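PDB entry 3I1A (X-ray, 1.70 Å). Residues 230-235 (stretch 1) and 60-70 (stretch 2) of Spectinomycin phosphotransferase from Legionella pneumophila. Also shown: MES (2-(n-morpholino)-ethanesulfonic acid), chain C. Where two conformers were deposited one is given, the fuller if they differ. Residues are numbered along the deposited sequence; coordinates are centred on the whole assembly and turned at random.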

# COMPACT_ATOMS: atom_id res chain seq x y z
N ASP A 230 -3.84 -3.50 3.98
CA ASP A 230 -3.19 -2.19 4.09
C ASP A 230 -4.08 -1.06 3.62
O ASP A 230 -3.88 -0.46 2.56
CB ASP A 230 -1.88 -2.13 3.32
CG ASP A 230 -1.13 -0.82 3.58
OD1 ASP A 230 -1.72 0.10 4.20
OD2 ASP A 230 0.02 -0.70 3.16
N TRP A 231 -5.06 -0.74 4.45
CA TRP A 231 -6.01 0.32 4.18
C TRP A 231 -5.65 1.58 4.94
O TRP A 231 -6.52 2.38 5.30
CB TRP A 231 -7.41 -0.17 4.56
CG TRP A 231 -7.94 -1.13 3.57
CD1 TRP A 231 -7.93 -2.51 3.64
CD2 TRP A 231 -8.49 -0.79 2.30
NE1 TRP A 231 -8.45 -3.03 2.47
CE2 TRP A 231 -8.80 -2.00 1.64
CE3 TRP A 231 -8.76 0.42 1.66
CZ2 TRP A 231 -9.35 -2.02 0.36
CZ3 TRP A 231 -9.30 0.40 0.39
CH2 TRP A 231 -9.59 -0.81 -0.25
N ASP A 232 -4.34 1.78 5.17
CA ASP A 232 -3.87 2.94 5.93
C ASP A 232 -3.93 4.27 5.19
O ASP A 232 -4.13 5.31 5.80
CB ASP A 232 -2.43 2.73 6.42
CG ASP A 232 -2.34 1.76 7.57
OD1 ASP A 232 -3.38 1.56 8.24
OD2 ASP A 232 -1.25 1.20 7.82
N GLU A 233 -3.78 4.25 3.87
CA GLU A 233 -3.81 5.50 3.13
C GLU A 233 -4.64 5.46 1.85
O GLU A 233 -4.09 5.65 0.76
CB GLU A 233 -2.37 5.92 2.80
CG GLU A 233 -1.49 6.08 4.02
CD GLU A 233 -1.41 7.53 4.47
OE1 GLU A 233 -2.47 8.11 4.79
OE2 GLU A 233 -0.28 8.07 4.51
N PRO A 234 -5.95 5.20 1.95
CA PRO A 234 -6.80 5.16 0.75
C PRO A 234 -6.91 6.60 0.24
O PRO A 234 -6.39 7.51 0.87
CB PRO A 234 -8.13 4.62 1.28
CG PRO A 234 -8.18 5.14 2.70
CD PRO A 234 -6.74 4.95 3.17
N MET A 235 -7.61 6.81 -0.87
CA MET A 235 -7.72 8.16 -1.44
C MET A 235 -8.83 8.24 -2.49
O MET A 235 -9.42 7.22 -2.84
CB MET A 235 -6.40 8.56 -2.11
CG MET A 235 -6.13 7.83 -3.44
SD MET A 235 -4.53 8.19 -4.23
CE MET A 235 -4.65 9.98 -4.46
O1 MES C . -3.44 -8.81 10.64
C2 MES C . -4.12 -9.31 9.49
C3 MES C . -4.14 -8.20 8.41
N4 MES C . -4.91 -7.00 8.98
C5 MES C . -4.23 -6.51 10.24
C6 MES C . -4.15 -7.68 11.24
C7 MES C . -5.01 -5.86 7.97
C8 MES C . -5.99 -4.78 8.42
S MES C . -6.10 -3.51 7.18
O1S MES C . -4.78 -2.94 6.95
O2S MES C . -7.06 -2.51 7.68
O3S MES C . -6.60 -4.20 6.02
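Stretch 2 60-70: EINLSIIRLLH

Stretch 2 is the opening of a helix packed against an irregular strip of chain. Glu 60 occupies the N-cap position, the helix runs from Ile 61 through His 70 and continues beyond, and its backbone amides pair regularly with carbonyls four residues back, from Ser 64 N to Glu 60 O at 3.2 Å through His 70 N to Ile 66 O at 2.9 Å. Stretch 1 forms no regular helix or strand across the contact, and it meets the helix through a few residues, Trp 231, Asp 232 and Pro 234. The nearest CA atoms, those of Asp 232 and Asn 62, are 4.9 Å apart, a close approach near the start of the helix.

Glu 60 itself makes no contact with stretch 1. Ile 61 begins the interface: its CG2 lies 3.6 Å from Asp 232 O, and its CG1 is 4.1 Å from Pro 234 CG. Asn 62 supplies the single hydrogen bond between the stretches, Asn 62 ND2 to Trp 231 O, 3.1 Å long and nearly straight at 162°. Its CA stands 3.4 Å from that same Trp 231 O in a CA-H...O contact, in keeping with the close approach of the two backbones there. The amide has a second acceptor, since Asn 62 ND2 also donates to MES O2S at 3.1 Å. The MES, probably from the crystallisation liquor, receives weak bonds from stretch 1 as well: Asp 230 N and Trp 231 N both reach MES O1S, at 3.2 and 3.3 Å. One sulfonate therefore bridges the helix start and the loop.

Leu 63 points away, and Ser 64 is out of reach. The next turn brings Ile 65 back toward stretch 1, with Ile 65 CG1 3.7 Å from Pro 234 CG and Ile 65 CG2 4.2 Å from Trp 231 CE3, so one isoleucine touches both Pro 234 and Trp 231. Ile 66 leaves its backbone sideways, but its end turns inward, placing Ile 66 CD1 3.7 Å from Trp 231 CG and 3.6 Å from MES O2S.

Arg 67 and Leu 68 stay out of reach. Leu 69, one turn after Ile 65, covers a face of the indole: its CD1 sits 4.0 Å from the centroid of the six-membered ring of Trp 231, 9° off the ring normal, a well-centred CH-pi contact. His 70 is again remote.

The rule is compact: a side-chain amide bonds to the loop carbonyl at the helix start, while Ile 61, Ile 65 and Leu 69, spaced four apart, present an apolar stripe to Pro 234 and Trp 231.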

# COMPACT_ATOMS: atom_id res chain seq x y z
N GLU A 60 -9.28 7.90 12.59
CA GLU A 60 -8.26 7.32 11.74
C GLU A 60 -8.95 7.03 10.41
O GLU A 60 -9.98 6.37 10.38
CB GLU A 60 -7.74 6.00 12.34
CG GLU A 60 -6.95 6.14 13.63
CD GLU A 60 -5.71 6.99 13.45
OE1 GLU A 60 -5.02 6.80 12.43
OE2 GLU A 60 -5.43 7.84 14.32
N ILE A 61 -8.39 7.51 9.30
CA ILE A 61 -9.05 7.27 8.02
C ILE A 61 -9.20 5.76 7.77
O ILE A 61 -10.21 5.33 7.23
CB ILE A 61 -8.30 7.97 6.85
CG1 ILE A 61 -9.13 7.85 5.57
CG2 ILE A 61 -6.91 7.38 6.67
CD1 ILE A 61 -10.48 8.48 5.65
N ASN A 62 -8.21 4.97 8.17
CA ASN A 62 -8.29 3.52 7.99
C ASN A 62 -9.58 2.96 8.58
O ASN A 62 -10.29 2.22 7.92
CB ASN A 62 -7.09 2.82 8.63
CG ASN A 62 -7.30 1.33 8.83
OD1 ASN A 62 -7.63 0.88 9.93
ND2 ASN A 62 -7.13 0.55 7.76
N LEU A 63 -9.89 3.35 9.81
CA LEU A 63 -11.09 2.82 10.46
C LEU A 63 -12.37 3.32 9.81
O LEU A 63 -13.34 2.58 9.72
CB LEU A 63 -11.05 3.15 11.96
CG LEU A 63 -9.86 2.49 12.67
CD1 LEU A 63 -9.71 3.04 14.08
CD2 LEU A 63 -10.05 0.98 12.71
N SER A 64 -12.37 4.57 9.37
CA SER A 64 -13.55 5.12 8.71
C SER A 64 -13.84 4.37 7.41
O SER A 64 -14.98 4.02 7.12
CB SER A 64 -13.34 6.60 8.39
OG SER A 64 -14.47 7.13 7.72
N ILE A 65 -12.79 4.13 6.63
CA ILE A 65 -12.97 3.43 5.36
C ILE A 65 -13.29 1.96 5.55
O ILE A 65 -14.12 1.43 4.82
CB ILE A 65 -11.74 3.63 4.47
CG1 ILE A 65 -11.65 5.10 4.08
CG2 ILE A 65 -11.84 2.77 3.21
CD1 ILE A 65 -12.92 5.65 3.42
N ILE A 66 -12.66 1.31 6.53
CA ILE A 66 -12.89 -0.10 6.81
C ILE A 66 -14.36 -0.25 7.20
O ILE A 66 -15.02 -1.20 6.77
CB ILE A 66 -12.01 -0.60 8.00
CG1 ILE A 66 -10.54 -0.70 7.55
CG2 ILE A 66 -12.50 -1.95 8.50
CD1 ILE A 66 -10.32 -1.64 6.39
N ARG A 67 -14.87 0.69 8.00
CA ARG A 67 -16.27 0.64 8.41
C ARG A 67 -17.19 0.83 7.19
O ARG A 67 -18.16 0.10 7.01
CB ARG A 67 -16.59 1.70 9.46
CG ARG A 67 -18.04 1.67 9.89
CD ARG A 67 -18.58 3.03 10.18
NE ARG A 67 -19.19 3.68 9.01
CZ ARG A 67 -18.60 4.59 8.25
NH1 ARG A 67 -17.36 4.99 8.50
NH2 ARG A 67 -19.27 5.13 7.23
N LEU A 68 -16.87 1.80 6.34
CA LEU A 68 -17.70 2.04 5.16
C LEU A 68 -17.75 0.79 4.28
O LEU A 68 -18.83 0.40 3.83
CB LEU A 68 -17.15 3.23 4.36
CG LEU A 68 -17.81 3.53 3.01
CD1 LEU A 68 -19.26 3.88 3.18
CD2 LEU A 68 -17.07 4.68 2.35
N LEU A 69 -16.61 0.14 4.04
CA LEU A 69 -16.60 -1.07 3.22
C LEU A 69 -17.37 -2.20 3.94
O LEU A 69 -18.09 -2.97 3.31
CB LEU A 69 -15.15 -1.51 2.93
CG LEU A 69 -14.35 -0.47 2.14
CD1 LEU A 69 -12.89 -0.91 2.00
CD2 LEU A 69 -14.99 -0.21 0.78
N HIS A 70 -17.20 -2.28 5.26
CA HIS A 70 -17.88 -3.31 6.04
C HIS A 70 -19.39 -3.19 5.89
O HIS A 70 -20.06 -4.17 5.54
CB HIS A 70 -17.47 -3.17 7.52
CG HIS A 70 -18.17 -4.12 8.44
ND1 HIS A 70 -19.39 -3.83 9.02
CD2 HIS A 70 -17.83 -5.36 8.88
CE1 HIS A 70 -19.77 -4.85 9.78
NE2 HIS A 70 -18.84 -5.79 9.71